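Local coordinates for uncharacterized protein PA2218 (Pseudomonas aeruginosa, PDB 2HDW), which is uncharacterized but adopts the alpha/beta hydrolase fold and probably has hydrolase activity, at residues Ser156-Asp160 against Asp192-Lys196; Glu171-Gly177 against Val195-Ser201; Phe130-Tyr134 against Ile150-Phe155; Asn47-Leu52 against Ile79-Ala83. All coordinates share one frame; numbering follows the deposited sequence.

Contact 1: Ser156-Asp160 against Asp192-Lys196; sequences SAAVD and DKRVK
V159 lays its CG1 methyl over one face of the R194 guanidinium, 3.7 Å from NH2 and offset toward the rim, while oxygens of three residues gather at the edges. S156 O sits in the guanidinium plane and receives NH2 of R194 at 3.3 Å. D192 is gripped side-on: NE of R194 runs to its OD1 at 2.9 Å through the syn lone pair, almost straight at 175°, and NH2 goes to OD2. D160 approaches from the helix with its carboxylate plane 68° from that of the guanidinium. Its OD1 alone is gripped end-on, by NH1 of R194 at 2.7 Å and by NH2 through a more bent bond. With three acceptors around its two hydrogens, NH2 has to share one.

D192 is positioned by its own chain as well. With CG anti to the backbone N (chi1 -171°), its OD1 also accepts the backbone N of R194, an Asx turn at the head of the type I turn D192-V195. On the helix side, S156 OG donates to D192 OD2 at 2.8 Å, on the anti side and tilted from the carboxylate plane. Next to this polar cluster, V159 CG2 meets V195 CG2 at 4.1 Å, and V159 also touches V100 of strand 96-102. R307 holds the carbonyl of V195.

The contact thus ties helix 148-164 to the loop between helix 180-191 and strand 197-201. Four donor bonds on the carboxylate of buried D192, two on each oxygen, should stabilise its negative charge, and R194, bridging two aspartates, probably stays protonated.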
loop_
_atom_site.group_PDB
_atom_site.type_symbol
_atom_site.label_atom_id
_atom_site.label_comp_id
_atom_site.label_asym_id
_atom_site.label_seq_id
_atom_site.Cartn_x
_atom_site.Cartn_y
_atom_site.Cartn_z
ATOM N N SER A 156 2.084 -9.322 -5.916
ATOM C CA SER A 156 2.814 -10.287 -6.724
ATOM C C SER A 156 2.457 -10.166 -8.204
ATOM O O SER A 156 3.236 -10.562 -9.073
ATOM C CB SER A 156 2.559 -11.703 -6.210
ATOM O OG SER A 156 3.259 -11.903 -4.988
ATOM N N ALA A 157 1.280 -9.618 -8.492
ATOM C CA ALA A 157 0.869 -9.414 -9.874
ATOM C C ALA A 157 1.737 -8.285 -10.427
ATOM O O ALA A 157 2.100 -8.286 -11.606
ATOM C CB ALA A 157 -0.603 -9.027 -9.942
ATOM N N ALA A 158 2.068 -7.330 -9.558
ATOM C CA ALA A 158 2.907 -6.199 -9.942
ATOM C C ALA A 158 4.335 -6.689 -10.166
ATOM O O ALA A 158 5.017 -6.243 -11.093
ATOM C CB ALA A 158 2.876 -5.121 -8.858
ATOM N N VAL A 159 4.787 -7.616 -9.324
ATOM C CA VAL A 159 6.125 -8.172 -9.470
ATOM C C VAL A 159 6.174 -8.951 -10.787
ATOM O O VAL A 159 7.195 -8.952 -11.479
ATOM C CB VAL A 159 6.480 -9.102 -8.288
ATOM C CG1 VAL A 159 7.796 -9.823 -8.560
ATOM C CG2 VAL A 159 6.592 -8.278 -7.006
ATOM N N ASP A 160 5.065 -9.610 -11.132
ATOM C CA ASP A 160 4.984 -10.358 -12.386
ATOM C C ASP A 160 5.314 -9.441 -13.568
ATOM O O ASP A 160 6.074 -9.811 -14.468
ATOM C CB ASP A 160 3.569 -10.911 -12.615
ATOM C CG ASP A 160 3.274 -12.163 -11.808
ATOM O OD1 ASP A 160 4.182 -12.692 -11.133
ATOM O OD2 ASP A 160 2.112 -12.628 -11.862
ATOM N N ASP A 192 6.071 -15.294 -1.814
ATOM C CA ASP A 192 6.618 -15.012 -3.141
ATOM C C ASP A 192 8.144 -14.950 -3.005
ATOM O O ASP A 192 8.707 -13.899 -2.703
ATOM C CB ASP A 192 6.098 -13.677 -3.669
ATOM C CG ASP A 192 6.472 -13.441 -5.128
ATOM O OD1 ASP A 192 7.360 -14.152 -5.654
ATOM O OD2 ASP A 192 5.880 -12.537 -5.750
ATOM N N LYS A 193 8.801 -16.083 -3.228
ATOM C CA LYS A 193 10.250 -16.188 -3.097
ATOM C C LYS A 193 11.074 -15.368 -4.092
ATOM O O LYS A 193 12.293 -15.264 -3.952
ATOM C CB LYS A 193 10.664 -17.659 -3.168
ATOM C CG LYS A 193 9.918 -18.544 -2.170
ATOM C CD LYS A 193 10.063 -18.027 -0.738
ATOM C CE LYS A 193 9.329 -18.937 0.252
ATOM N NZ LYS A 193 9.377 -18.428 1.655
ATOM N N ARG A 194 10.415 -14.796 -5.095
ATOM C CA ARG A 194 11.115 -13.975 -6.079
ATOM C C ARG A 194 11.542 -12.633 -5.475
ATOM O O ARG A 194 12.565 -12.074 -5.865
ATOM C CB ARG A 194 10.218 -13.725 -7.290
ATOM C CG ARG A 194 9.757 -14.982 -8.014
ATOM C CD ARG A 194 8.744 -14.632 -9.085
ATOM N NE ARG A 194 7.575 -13.980 -8.507
ATOM C CZ ARG A 194 6.624 -13.374 -9.209
ATOM N NH1 ARG A 194 6.695 -13.336 -10.536
ATOM N NH2 ARG A 194 5.611 -12.779 -8.579
ATOM N N VAL A 195 10.759 -12.117 -4.525
ATOM C CA VAL A 195 11.063 -10.834 -3.889
ATOM C C VAL A 195 12.243 -11.011 -2.928
ATOM O O VAL A 195 12.164 -11.764 -1.952
ATOM C CB VAL A 195 9.828 -10.281 -3.138
ATOM C CG1 VAL A 195 10.106 -8.876 -2.636
ATOM C CG2 VAL A 195 8.615 -10.276 -4.069
ATOM N N LYS A 196 13.333 -10.305 -3.221
ATOM C CA LYS A 196 14.577 -10.408 -2.458
ATOM C C LYS A 196 14.693 -9.661 -1.134
ATOM O O LYS A 196 15.453 -10.073 -0.262
ATOM C CB LYS A 196 15.753 -9.997 -3.350
ATOM C CG LYS A 196 15.921 -10.845 -4.603
ATOM C CD LYS A 196 16.057 -12.325 -4.265
ATOM C CE LYS A 196 16.679 -13.104 -5.422
ATOM N NZ LYS A 196 15.910 -12.951 -6.677
#

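Contact 2: Glu171-Gly177 against Val195-Ser201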
loop_
_atom_site.group_PDB
_atom_site.type_symbol
_atom_site.label_atom_id
_atom_site.label_comp_id
_atom_site.label_asym_id
_atom_site.label_seq_id
_atom_site.Cartn_x
_atom_site.Cartn_y
_atom_site.Cartn_z
ATOM N N GLU A 171 15.858 -11.007 -11.100
ATOM C CA GLU A 171 16.447 -11.555 -9.880
ATOM C C GLU A 171 16.803 -10.465 -8.861
ATOM O O GLU A 171 17.283 -10.767 -7.762
ATOM C CB GLU A 171 17.705 -12.369 -10.215
ATOM C CG GLU A 171 17.440 -13.754 -10.814
ATOM C CD GLU A 171 16.671 -14.663 -9.865
ATOM O OE1 GLU A 171 16.908 -14.577 -8.642
ATOM O OE2 GLU A 171 15.843 -15.472 -10.338
ATOM N N ARG A 172 16.557 -9.206 -9.217
ATOM C CA ARG A 172 16.877 -8.083 -8.331
ATOM C C ARG A 172 15.630 -7.250 -8.032
ATOM O O ARG A 172 15.599 -6.049 -8.297
ATOM C CB ARG A 172 17.952 -7.205 -8.985
ATOM C CG ARG A 172 19.184 -7.975 -9.472
ATOM C CD ARG A 172 20.194 -7.054 -10.160
ATOM N NE ARG A 172 20.735 -6.056 -9.238
ATOM C CZ ARG A 172 21.443 -4.988 -9.602
ATOM N NH1 ARG A 172 21.710 -4.761 -10.884
ATOM N NH2 ARG A 172 21.875 -4.137 -8.683
ATOM N N ILE A 173 14.608 -7.892 -7.475
ATOM C CA ILE A 173 13.344 -7.216 -7.170
ATOM C C ILE A 173 13.067 -7.096 -5.676
ATOM O O ILE A 173 13.237 -8.051 -4.915
ATOM C CB ILE A 173 12.134 -7.963 -7.798
ATOM C CG1 ILE A 173 12.354 -8.173 -9.298
ATOM C CG2 ILE A 173 10.840 -7.177 -7.547
ATOM C CD1 ILE A 173 12.504 -6.908 -10.078
ATOM N N GLY A 174 12.633 -5.907 -5.272
ATOM C CA GLY A 174 12.286 -5.655 -3.889
ATOM C C GLY A 174 10.924 -4.988 -3.870
ATOM O O GLY A 174 10.380 -4.644 -4.926
ATOM N N VAL A 175 10.351 -4.819 -2.683
ATOM C CA VAL A 175 9.061 -4.158 -2.573
ATOM C C VAL A 175 9.006 -3.225 -1.376
ATOM O O VAL A 175 9.710 -3.427 -0.386
ATOM C CB VAL A 175 7.889 -5.156 -2.431
ATOM C CG1 VAL A 175 7.736 -5.981 -3.699
ATOM C CG2 VAL A 175 8.106 -6.046 -1.224
ATOM N N ILE A 176 8.181 -2.186 -1.485
ATOM C CA ILE A 176 7.989 -1.253 -0.381
ATOM C C ILE A 176 6.487 -1.190 -0.089
ATOM O O ILE A 176 5.684 -0.928 -0.990
ATOM C CB ILE A 176 8.485 0.177 -0.716
ATOM C CG1 ILE A 176 10.002 0.187 -0.922
ATOM C CG2 ILE A 176 8.136 1.125 0.440
ATOM C CD1 ILE A 176 10.540 1.517 -1.442
ATOM N N GLY A 177 6.117 -1.447 1.162
ATOM C CA GLY A 177 4.718 -1.401 1.554
ATOM C C GLY A 177 4.493 -0.219 2.477
ATOM O O GLY A 177 5.088 -0.144 3.552
ATOM N N VAL A 195 10.759 -12.117 -4.525
ATOM C CA VAL A 195 11.063 -10.834 -3.889
ATOM C C VAL A 195 12.243 -11.011 -2.928
ATOM O O VAL A 195 12.164 -11.764 -1.952
ATOM C CB VAL A 195 9.828 -10.281 -3.138
ATOM C CG1 VAL A 195 10.106 -8.876 -2.636
ATOM C CG2 VAL A 195 8.615 -10.276 -4.069
ATOM N N LYS A 196 13.333 -10.305 -3.221
ATOM C CA LYS A 196 14.577 -10.408 -2.458
ATOM C C LYS A 196 14.693 -9.661 -1.134
ATOM O O LYS A 196 15.453 -10.073 -0.262
ATOM C CB LYS A 196 15.753 -9.997 -3.350
ATOM C CG LYS A 196 15.921 -10.845 -4.603
ATOM C CD LYS A 196 16.057 -12.325 -4.265
ATOM C CE LYS A 196 16.679 -13.104 -5.422
ATOM N NZ LYS A 196 15.910 -12.951 -6.677
ATOM N N ALA A 197 13.968 -8.562 -0.992
ATOM C CA ALA A 197 14.027 -7.771 0.233
ATOM C C ALA A 197 12.750 -6.960 0.331
ATOM O O ALA A 197 12.084 -6.733 -0.677
ATOM C CB ALA A 197 15.244 -6.845 0.205
ATOM N N VAL A 198 12.417 -6.518 1.542
ATOM C CA VAL A 198 11.195 -5.760 1.763
ATOM C C VAL A 198 11.341 -4.680 2.830
ATOM O O VAL A 198 11.943 -4.899 3.883
ATOM C CB VAL A 198 10.027 -6.703 2.185
ATOM C CG1 VAL A 198 10.387 -7.436 3.480
ATOM C CG2 VAL A 198 8.742 -5.902 2.368
ATOM N N VAL A 199 10.776 -3.514 2.529
ATOM C CA VAL A 199 10.764 -2.363 3.427
ATOM C C VAL A 199 9.308 -1.986 3.650
ATOM O O VAL A 199 8.512 -2.049 2.721
ATOM C CB VAL A 199 11.449 -1.127 2.792
ATOM C CG1 VAL A 199 11.059 0.141 3.564
ATOM C CG2 VAL A 199 12.949 -1.299 2.797
ATOM N N THR A 200 8.952 -1.618 4.878
ATOM C CA THR A 200 7.592 -1.176 5.160
ATOM C C THR A 200 7.732 0.231 5.725
ATOM O O THR A 200 8.703 0.528 6.424
ATOM C CB THR A 200 6.867 -2.062 6.204
ATOM O OG1 THR A 200 7.608 -2.078 7.431
ATOM C CG2 THR A 200 6.697 -3.481 5.680
ATOM N N SER A 201 6.784 1.102 5.406
ATOM C CA SER A 201 6.837 2.469 5.909
ATOM C C SER A 201 5.551 2.805 6.663
ATOM O O SER A 201 4.457 2.687 6.110
ATOM C CB SER A 201 7.041 3.451 4.751
ATOM O OG SER A 201 7.312 4.759 5.231
#
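K196 reaches back along E171 at the start of two neighbouring parallel strands, 173-177 and 197-201, whose axes lie 14° apart. They belong to a beta-alpha-beta unit joined by helix 180-191, at the centre of the alpha/beta hydrolase sheet. The lysine CB lies 3.5 Å from I173 O, beside the bond from its own backbone N to that carbonyl. CG comes 3.4 Å from E171 O, and CD passes a little farther from the same oxygen. Bends at chi2 and chi4 (-56° and -57°) curl the chain around this carbonyl, so that CE is again close to it and NZ can bond twice: to E171 O at 2.8 Å and, as a salt bridge, to E171 OE1 at 2.7 Å. Both oxygens are approached from above their planes.

Farther along, the backbone bonds alternate between donors of the two strands, through V175, V199, G177 and S201. On one face V175 CG2 packs against V198 CG2 at 3.7 Å and against V195 CG1, next to V189 of helix 180-191. On the other, I176 and V199 lie side by side, pointing the same way; F363 and F362 of helix 356-366 touch them in turn.

Strand 173-178 occupies the position that, in many alpha/beta hydrolases, leads into the nucleophile elbow, and a small residue, G177, lies near its end. There the strands are closely paired: G177 N bonds V199 O at 2.9 Å, and T200 CA makes a CA-H...O contact with G177 O at 3.1 Å.

Contact 3: Phe130-Tyr134 against Ile150-Phe155; sequences FDPSY and INTEDF
S133 and D154 meet through two hydrogen bonds that spread over both carboxylate oxygens. S133 OG bonds D154 OD1 at 2.7 Å, through the syn lone pair of D154 OD1, and S133 N reaches D154 OD2 at 3.0 Å, almost straight (170°) but from above the carboxylate plane. P132 CB lies against the same OD2. One helical side chain thereby holds the loop by backbone and hydroxyl together.

Beside this polar pair is a T-shaped aromatic one. F130 turns its edge to the face of F155, with planes at 75° and CE2 of F130 3.8 Å from CD2 of F155. The F130 ring is swung toward the helix because CG stands between backbone N and carbonyl carbon (chi1 67°). Its CE1 rests 4.0 Å from D154 CB, and D154 O lies over one of its faces. Beyond S133, the I150 methyls finish the contact: CG2 comes 3.8 Å from S133 OG, and CD1 sits at the edge of the Y134 ring, 4.0 Å from CE2.

In the second shell, N75 ND2 also bonds D154 OD1, giving that oxygen a second donor, and W181 meets both phenylalanine rings, edge-to-face with F130.

The loop leaving strand 126-130 is thus clasped to the first half of helix 148-164. Strand 80-88 flanks it through A83 on F130 and L81 on S133 and D154, V100 of strand 96-102 touches both F130 and F155, and helix 180-191 lies alongside with W181 and A185.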
loop_
_atom_site.group_PDB
_atom_site.type_symbol
_atom_site.label_atom_id
_atom_site.label_comp_id
_atom_site.label_asym_id
_atom_site.label_seq_id
_atom_site.Cartn_x
_atom_site.Cartn_y
_atom_site.Cartn_z
ATOM N N PHE A 130 1.225 1.035 -8.234
ATOM C CA PHE A 130 -0.008 0.516 -8.806
ATOM C C PHE A 130 -1.272 0.782 -8.002
ATOM O O PHE A 130 -1.223 1.040 -6.798
ATOM C CB PHE A 130 0.131 -0.994 -8.992
ATOM C CG PHE A 130 0.232 -1.751 -7.695
ATOM C CD1 PHE A 130 -0.919 -2.109 -6.990
ATOM C CD2 PHE A 130 1.477 -2.075 -7.156
ATOM C CE1 PHE A 130 -0.833 -2.774 -5.765
ATOM C CE2 PHE A 130 1.579 -2.740 -5.932
ATOM C CZ PHE A 130 0.419 -3.091 -5.235
ATOM N N ASP A 131 -2.408 0.715 -8.689
ATOM C CA ASP A 131 -3.697 0.877 -8.043
ATOM C C ASP A 131 -4.212 -0.524 -7.721
ATOM O O ASP A 131 -4.309 -1.383 -8.603
ATOM C CB ASP A 131 -4.697 1.586 -8.961
ATOM C CG ASP A 131 -4.441 3.076 -9.063
ATOM O OD1 ASP A 131 -3.898 3.651 -8.091
ATOM O OD2 ASP A 131 -4.799 3.677 -10.101
ATOM N N PRO A 132 -4.525 -0.778 -6.441
ATOM C CA PRO A 132 -5.033 -2.086 -6.016
ATOM C C PRO A 132 -6.314 -2.459 -6.763
ATOM O O PRO A 132 -7.014 -1.587 -7.290
ATOM C CB PRO A 132 -5.286 -1.888 -4.522
ATOM C CG PRO A 132 -4.239 -0.875 -4.136
ATOM C CD PRO A 132 -4.299 0.105 -5.282
ATOM N N SER A 133 -6.603 -3.758 -6.816
ATOM C CA SER A 133 -7.813 -4.260 -7.468
ATOM C C SER A 133 -9.048 -3.480 -7.013
ATOM O O SER A 133 -9.155 -3.107 -5.847
ATOM C CB SER A 133 -8.014 -5.748 -7.138
ATOM O OG SER A 133 -7.146 -6.584 -7.893
ATOM N N TYR A 134 -9.974 -3.241 -7.938
ATOM C CA TYR A 134 -11.221 -2.529 -7.651
ATOM C C TYR A 134 -11.087 -1.038 -7.335
ATOM O O TYR A 134 -12.098 -0.382 -7.063
ATOM C CB TYR A 134 -11.957 -3.179 -6.474
ATOM C CG TYR A 134 -12.229 -4.656 -6.604
ATOM C CD1 TYR A 134 -13.279 -5.135 -7.390
ATOM C CD2 TYR A 134 -11.451 -5.581 -5.913
ATOM C CE1 TYR A 134 -13.542 -6.504 -7.477
ATOM C CE2 TYR A 134 -11.706 -6.947 -5.992
ATOM C CZ TYR A 134 -12.747 -7.403 -6.774
ATOM O OH TYR A 134 -12.962 -8.762 -6.863
ATOM N N ILE A 150 -6.803 -11.007 -2.035
ATOM C CA ILE A 150 -6.682 -10.378 -3.342
ATOM C C ILE A 150 -5.632 -9.271 -3.359
ATOM O O ILE A 150 -4.871 -9.143 -4.316
ATOM C CB ILE A 150 -8.035 -9.793 -3.808
ATOM C CG1 ILE A 150 -9.062 -10.921 -3.964
ATOM C CG2 ILE A 150 -7.861 -9.053 -5.137
ATOM C CD1 ILE A 150 -10.457 -10.445 -4.400
ATOM N N ASN A 151 -5.579 -8.475 -2.296
ATOM C CA ASN A 151 -4.609 -7.392 -2.244
ATOM C C ASN A 151 -3.187 -7.929 -2.112
ATOM O O ASN A 151 -2.246 -7.367 -2.680
ATOM C CB ASN A 151 -4.961 -6.423 -1.107
ATOM C CG ASN A 151 -6.179 -5.564 -1.441
ATOM O OD1 ASN A 151 -6.492 -5.349 -2.615
ATOM N ND2 ASN A 151 -6.857 -5.059 -0.418
ATOM N N THR A 152 -3.019 -9.021 -1.374
ATOM C CA THR A 152 -1.687 -9.604 -1.256
ATOM C C THR A 152 -1.293 -10.051 -2.667
ATOM O O THR A 152 -0.161 -9.851 -3.101
ATOM C CB THR A 152 -1.688 -10.798 -0.278
ATOM O OG1 THR A 152 -1.887 -10.312 1.057
ATOM C CG2 THR A 152 -0.373 -11.557 -0.351
ATOM N N GLU A 153 -2.247 -10.632 -3.391
ATOM C CA GLU A 153 -2.007 -11.079 -4.767
ATOM C C GLU A 153 -1.622 -9.903 -5.685
ATOM O O GLU A 153 -0.747 -10.042 -6.549
ATOM C CB GLU A 153 -3.258 -11.790 -5.304
ATOM C CG GLU A 153 -3.324 -11.964 -6.823
ATOM C CD GLU A 153 -2.108 -12.666 -7.415
ATOM O OE1 GLU A 153 -1.521 -13.540 -6.743
ATOM O OE2 GLU A 153 -1.747 -12.352 -8.572
ATOM N N ASP A 154 -2.253 -8.748 -5.489
ATOM C CA ASP A 154 -1.952 -7.569 -6.312
ATOM C C ASP A 154 -0.459 -7.256 -6.317
ATOM O O ASP A 154 0.114 -6.903 -7.345
ATOM C CB ASP A 154 -2.697 -6.330 -5.805
ATOM C CG ASP A 154 -4.189 -6.372 -6.085
ATOM O OD1 ASP A 154 -4.609 -7.017 -7.068
ATOM O OD2 ASP A 154 -4.946 -5.727 -5.327
ATOM N N PHE A 155 0.174 -7.379 -5.158
ATOM C CA PHE A 155 1.597 -7.101 -5.048
ATOM C C PHE A 155 2.420 -8.038 -5.929
ATOM O O PHE A 155 3.344 -7.607 -6.609
ATOM C CB PHE A 155 2.040 -7.227 -3.588
ATOM C CG PHE A 155 2.582 -5.955 -3.008
ATOM C CD1 PHE A 155 2.184 -5.529 -1.743
ATOM C CD2 PHE A 155 3.514 -5.194 -3.714
ATOM C CE1 PHE A 155 2.707 -4.362 -1.184
ATOM C CE2 PHE A 155 4.046 -4.022 -3.166
ATOM C CZ PHE A 155 3.640 -3.606 -1.894
#

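Contact 4: Asn47-Leu52 against Ile79-Ala83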
loop_
_atom_site.group_PDB
_atom_site.type_symbol
_atom_site.label_atom_id
_atom_site.label_comp_id
_atom_site.label_asym_id
_atom_site.label_seq_id
_atom_site.Cartn_x
_atom_site.Cartn_y
_atom_site.Cartn_z
ATOM N N ASN A 47 -5.968 -8.393 -18.612
ATOM C CA ASN A 47 -6.040 -8.264 -20.094
ATOM C C ASN A 47 -7.222 -7.393 -20.485
ATOM O O ASN A 47 -7.569 -7.298 -21.663
ATOM C CB ASN A 47 -6.179 -9.645 -20.736
ATOM C CG ASN A 47 -7.359 -10.422 -20.191
ATOM O OD1 ASN A 47 -7.484 -10.615 -18.981
ATOM N ND2 ASN A 47 -8.233 -10.878 -21.083
ATOM N N MET A 48 -7.847 -6.767 -19.491
ATOM C CA MET A 48 -8.980 -5.886 -19.747
ATOM C C MET A 48 -8.445 -4.551 -20.243
ATOM O O MET A 48 -7.399 -4.094 -19.785
ATOM C CB MET A 48 -9.793 -5.665 -18.465
ATOM C CG MET A 48 -10.846 -4.570 -18.588
ATOM S SD MET A 48 -11.826 -4.324 -17.085
ATOM C CE MET A 48 -13.292 -5.259 -17.516
ATOM N N GLN A 49 -9.149 -3.933 -21.189
ATOM C CA GLN A 49 -8.723 -2.641 -21.707
ATOM C C GLN A 49 -9.188 -1.578 -20.728
ATOM O O GLN A 49 -10.380 -1.476 -20.436
ATOM C CB GLN A 49 -9.341 -2.356 -23.073
ATOM C CG GLN A 49 -8.962 -3.331 -24.159
ATOM C CD GLN A 49 -9.438 -2.863 -25.515
ATOM O OE1 GLN A 49 -8.871 -1.936 -26.095
ATOM N NE2 GLN A 49 -10.500 -3.485 -26.022
ATOM N N LEU A 50 -8.244 -0.791 -20.225
ATOM C CA LEU A 50 -8.562 0.254 -19.265
ATOM C C LEU A 50 -8.253 1.635 -19.829
ATOM O O LEU A 50 -7.276 1.823 -20.554
ATOM C CB LEU A 50 -7.761 0.050 -17.972
ATOM C CG LEU A 50 -7.885 -1.269 -17.198
ATOM C CD1 LEU A 50 -6.894 -1.262 -16.032
ATOM C CD2 LEU A 50 -9.300 -1.452 -16.693
ATOM N N GLN A 51 -9.096 2.596 -19.484
ATOM C CA GLN A 51 -8.917 3.971 -19.916
ATOM C C GLN A 51 -8.071 4.660 -18.852
ATOM O O GLN A 51 -8.525 4.865 -17.725
ATOM C CB GLN A 51 -10.273 4.667 -20.033
ATOM C CG GLN A 51 -10.210 6.058 -20.638
ATOM C CD GLN A 51 -11.559 6.751 -20.637
ATOM O OE1 GLN A 51 -11.739 7.781 -21.286
ATOM N NE2 GLN A 51 -12.513 6.195 -19.897
ATOM N N LEU A 52 -6.838 5.003 -19.202
ATOM C CA LEU A 52 -5.941 5.664 -18.263
ATOM C C LEU A 52 -5.752 7.124 -18.663
ATOM O O LEU A 52 -5.536 7.427 -19.835
ATOM C CB LEU A 52 -4.593 4.949 -18.245
ATOM C CG LEU A 52 -4.634 3.435 -18.001
ATOM C CD1 LEU A 52 -3.222 2.888 -18.005
ATOM C CD2 LEU A 52 -5.315 3.132 -16.667
ATOM N N ILE A 79 -8.154 -9.860 -12.433
ATOM C CA ILE A 79 -8.359 -8.417 -12.415
ATOM C C ILE A 79 -7.159 -7.712 -13.031
ATOM O O ILE A 79 -6.012 -8.048 -12.726
ATOM C CB ILE A 79 -8.571 -7.907 -10.970
ATOM C CG1 ILE A 79 -9.730 -8.678 -10.324
ATOM C CG2 ILE A 79 -8.867 -6.404 -10.977
ATOM C CD1 ILE A 79 -10.043 -8.268 -8.889
ATOM N N THR A 80 -7.431 -6.751 -13.912
ATOM C CA THR A 80 -6.379 -5.984 -14.572
ATOM C C THR A 80 -6.118 -4.713 -13.772
ATOM O O THR A 80 -7.042 -3.946 -13.488
ATOM C CB THR A 80 -6.784 -5.609 -16.010
ATOM O OG1 THR A 80 -6.988 -6.808 -16.771
ATOM C CG2 THR A 80 -5.696 -4.772 -16.678
ATOM N N LEU A 81 -4.858 -4.504 -13.401
ATOM C CA LEU A 81 -4.478 -3.342 -12.610
ATOM C C LEU A 81 -3.778 -2.265 -13.430
ATOM O O LEU A 81 -3.141 -2.555 -14.439
ATOM C CB LEU A 81 -3.554 -3.774 -11.468
ATOM C CG LEU A 81 -4.008 -4.962 -10.617
ATOM C CD1 LEU A 81 -2.930 -5.294 -9.599
ATOM C CD2 LEU A 81 -5.324 -4.637 -9.917
ATOM N N ALA A 82 -3.913 -1.017 -12.990
ATOM C CA ALA A 82 -3.271 0.111 -13.652
ATOM C C ALA A 82 -2.098 0.550 -12.780
ATOM O O ALA A 82 -2.157 0.458 -11.553
ATOM C CB ALA A 82 -4.263 1.264 -13.827
ATOM N N ALA A 83 -1.032 1.034 -13.406
ATOM C CA ALA A 83 0.134 1.459 -12.648
ATOM C C ALA A 83 1.000 2.465 -13.392
ATOM O O ALA A 83 0.885 2.625 -14.611
ATOM C CB ALA A 83 0.976 0.240 -12.274
#
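T80 supplies the polar part of the contact with a single atom. Its OG1 accepts N47 N at 2.6 Å and M48 N at 2.9 Å, the latter nearly straight at 169°. The hydroxyl is aimed at the incoming chain because OG1 lies beside the backbone N of T80, anti to the carbonyl carbon (chi1 -61°). M48 CB packs on this hydroxyl, 3.5 Å from T80 OG1, but the rest of its side chain leads off. No backbone-to-backbone hydrogen bond joins the two segments, so 47-52 runs beside the strand without becoming part of the sheet.

The apolar part follows the alternation of the strand, in which T80 and A82 turn their CB atoms toward 47-52 and L81 turns away. L50 slides past T80 in the opposite direction: its CD1 lies 3.8 Å from T80 CG2 and 4.3 Å from A82 CB. L52 takes the next place along, with CD2 3.6 Å from A82 CB, and also touches K70 and T72 of strand 66-74.

The backbone of strand 80-88 is engaged with other parts of the chain: T80 pairs with G139, A82 with D131 and L81 with F73, while S138 OG bonds A82 N.

N47 is the first residue modelled, so the ordered chain begins where the threonine hydroxyl takes hold. Two polar bonds to one oxygen of buried T80 fix the start of the segment, and leucines, whose packing is less directional, carry it past the T80 and A82 side chains that face it.

In the fold
From the first modelled residue, contact 4 closes the earliest loop, laying 47-52 along strand 80-88 after the chain has passed through strand 66-74. Contact 3 closes a short loop from the end of strand 126-130 to helix 148-164. Contact 1 opens on the same helix, and contact 2 opens within its span; their second segments overlap at V195 and K196, contact 2 running on to S201, so the loops cross rather than nest. A158 packs on F130, linking contacts 1 and 3, while V159 touches I173 and V175 of contact 2. F155 reaches I176, joining contact 3 to contact 2, and D131 probably bonds A82 of contact 4. Together they tie the N-terminal segment, sheet and helices.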